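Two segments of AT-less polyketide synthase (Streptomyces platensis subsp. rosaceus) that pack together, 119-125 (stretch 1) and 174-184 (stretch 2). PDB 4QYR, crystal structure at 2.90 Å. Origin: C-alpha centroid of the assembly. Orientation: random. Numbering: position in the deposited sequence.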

# COMPACT_ATOMS: atom_id res chain seq x y z
N VAL A 119 1.96 10.79 -2.32
CA VAL A 119 2.45 10.63 -0.97
C VAL A 119 2.41 9.16 -0.60
O VAL A 119 1.34 8.57 -0.56
CB VAL A 119 1.60 11.42 0.03
CG1 VAL A 119 2.03 11.06 1.45
CG2 VAL A 119 1.69 12.93 -0.25
N TYR A 120 3.58 8.59 -0.34
CA TYR A 120 3.73 7.16 -0.07
C TYR A 120 4.53 6.98 1.19
O TYR A 120 5.72 7.26 1.21
CB TYR A 120 4.42 6.45 -1.23
CG TYR A 120 3.86 6.84 -2.57
CD1 TYR A 120 2.97 6.03 -3.25
CD2 TYR A 120 4.25 8.03 -3.18
CE1 TYR A 120 2.48 6.38 -4.49
CE2 TYR A 120 3.77 8.40 -4.41
CZ TYR A 120 2.88 7.58 -5.07
OH TYR A 120 2.41 7.99 -6.30
N PHE A 121 3.89 6.54 2.26
CA PHE A 121 4.56 6.58 3.55
C PHE A 121 4.49 5.21 4.23
O PHE A 121 3.41 4.62 4.35
CB PHE A 121 3.91 7.65 4.41
CG PHE A 121 4.85 8.31 5.36
CD1 PHE A 121 5.35 9.57 5.08
CD2 PHE A 121 5.23 7.68 6.53
CE1 PHE A 121 6.24 10.20 5.96
CE2 PHE A 121 6.12 8.30 7.41
CZ PHE A 121 6.62 9.56 7.13
N GLY A 122 5.63 4.69 4.65
CA GLY A 122 5.66 3.34 5.20
C GLY A 122 5.41 3.39 6.68
O GLY A 122 5.91 4.28 7.36
N VAL A 123 4.65 2.42 7.18
CA VAL A 123 4.25 2.36 8.58
C VAL A 123 3.71 0.97 8.86
O VAL A 123 3.03 0.40 8.01
CB VAL A 123 3.18 3.43 8.89
CG1 VAL A 123 2.04 3.32 7.90
CG2 VAL A 123 2.66 3.29 10.29
N SER A 124 4.00 0.40 10.03
CA SER A 124 3.58 -0.98 10.30
C SER A 124 2.73 -1.18 11.55
O SER A 124 1.76 -1.92 11.53
CB SER A 124 4.79 -1.90 10.38
OG SER A 124 5.42 -1.99 9.12
N GLY A 125 3.09 -0.55 12.66
CA GLY A 125 2.42 -0.87 13.90
C GLY A 125 1.34 0.09 14.32
O GLY A 125 1.39 1.27 14.01
N SER A 174 10.43 -3.58 5.29
CA SER A 174 10.92 -2.93 4.08
C SER A 174 10.01 -1.80 3.61
O SER A 174 10.19 -1.26 2.52
CB SER A 174 11.06 -3.95 2.97
OG SER A 174 9.80 -4.49 2.67
N SER A 175 9.04 -1.43 4.45
CA SER A 175 7.98 -0.54 4.02
C SER A 175 8.51 0.74 3.37
O SER A 175 8.16 1.04 2.21
CB SER A 175 7.08 -0.21 5.19
OG SER A 175 6.35 -1.38 5.55
N SER A 176 9.38 1.46 4.06
CA SER A 176 9.85 2.72 3.52
C SER A 176 10.67 2.54 2.23
O SER A 176 10.65 3.41 1.37
CB SER A 176 10.66 3.50 4.55
OG SER A 176 11.92 2.91 4.80
N LEU A 177 11.34 1.41 2.04
CA LEU A 177 12.07 1.28 0.78
C LEU A 177 11.08 1.08 -0.38
O LEU A 177 11.20 1.69 -1.44
CB LEU A 177 13.10 0.14 0.81
CG LEU A 177 14.28 0.51 -0.10
CD1 LEU A 177 14.73 1.93 0.22
CD2 LEU A 177 15.45 -0.44 0.01
N VAL A 178 10.08 0.23 -0.16
CA VAL A 178 9.00 0.09 -1.12
C VAL A 178 8.27 1.43 -1.43
O VAL A 178 7.89 1.70 -2.57
CB VAL A 178 8.00 -0.92 -0.61
CG1 VAL A 178 6.92 -1.14 -1.63
CG2 VAL A 178 8.73 -2.22 -0.28
N ALA A 179 8.09 2.25 -0.41
CA ALA A 179 7.56 3.59 -0.60
C ALA A 179 8.35 4.31 -1.66
O ALA A 179 7.81 4.74 -2.68
CB ALA A 179 7.61 4.37 0.70
N LEU A 180 9.64 4.45 -1.41
CA LEU A 180 10.54 5.12 -2.34
C LEU A 180 10.36 4.54 -3.73
O LEU A 180 10.33 5.27 -4.71
CB LEU A 180 11.97 4.96 -1.88
CG LEU A 180 13.03 5.68 -2.70
CD1 LEU A 180 12.72 7.16 -2.75
CD2 LEU A 180 14.41 5.44 -2.13
N HIS A 181 10.18 3.23 -3.81
CA HIS A 181 10.06 2.55 -5.09
C HIS A 181 8.74 2.90 -5.79
O HIS A 181 8.70 3.07 -7.01
CB HIS A 181 10.19 1.03 -4.90
CG HIS A 181 9.80 0.24 -6.10
ND1 HIS A 181 10.63 0.08 -7.19
CD2 HIS A 181 8.66 -0.43 -6.40
CE1 HIS A 181 10.02 -0.64 -8.11
NE2 HIS A 181 8.82 -0.96 -7.66
N ARG A 182 7.68 3.00 -5.01
CA ARG A 182 6.36 3.22 -5.56
C ARG A 182 6.28 4.66 -6.04
O ARG A 182 5.72 4.95 -7.11
CB ARG A 182 5.29 2.92 -4.52
CG ARG A 182 3.83 2.97 -5.01
CD ARG A 182 3.58 2.28 -6.36
NE ARG A 182 4.31 1.02 -6.49
CZ ARG A 182 4.00 -0.08 -5.81
NH1 ARG A 182 4.72 -1.19 -5.99
NH2 ARG A 182 2.99 -0.08 -4.96
N ALA A 183 6.87 5.55 -5.26
CA ALA A 183 6.93 6.95 -5.64
C ALA A 183 7.72 7.08 -6.94
O ALA A 183 7.34 7.86 -7.82
CB ALA A 183 7.54 7.78 -4.56
N VAL A 184 8.80 6.32 -7.07
CA VAL A 184 9.62 6.45 -8.26
C VAL A 184 8.86 5.96 -9.50
O VAL A 184 8.91 6.61 -10.54
CB VAL A 184 10.97 5.72 -8.14
CG1 VAL A 184 11.58 5.51 -9.51
CG2 VAL A 184 11.93 6.55 -7.31

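The most striking feature of this contact is how closely G122 lets the strand approach the helix. The CA atoms of G122 and S176 lie 4.6 Å apart, and a CB built on G122 would point at the helix and clash with S176 N and S175 CB. The absence of a side chain therefore leaves the strand backbone lying directly against the first turn of the helix, with G122 CA 3.8 Å from S175 CB.

Strand 119-122 and helix 175-184 run nearly antiparallel, at 165°, with their axes approaching to 6.7 Å. No hydrogen bond joins them; the contact rests on van der Waals packing, and 315 Å² is buried in all. Y120 contributes the largest share. Its CA-to-CB bond points toward the helix, and with chi1 in the m well its ring lies against R182 and A183. A183 CA sits over one face of the ring, 4.0 Å from the centroid of the Y120 ring in a CH-pi contact, while A183 CB packs 3.6 Å from Y120 CD2. The aliphatic part of R182 also serves the apolar surface, with CG 3.6 Å from Y120 CD1; the end of its side chain leads away, and its guanidinium nitrogens find hydrogen-bond partners outside this contact.

A179, one helical turn after S175, faces the strand between the levels of the G122 and ring contacts. Its small methyl CB lies 3.5 Å from Y120 O and 4.3 Å from Y120 CB, close packing against backbone and side chain alike. Toward the end of stretch 1, S124 OG and S175 OG come within 3.7 Å without bonding to each other, and each has a hydrogen-bond partner outside the two stretches. V119 and F121 alternate with Y120 and G122 along the strand, and their CA-to-CB bonds point away from the helix.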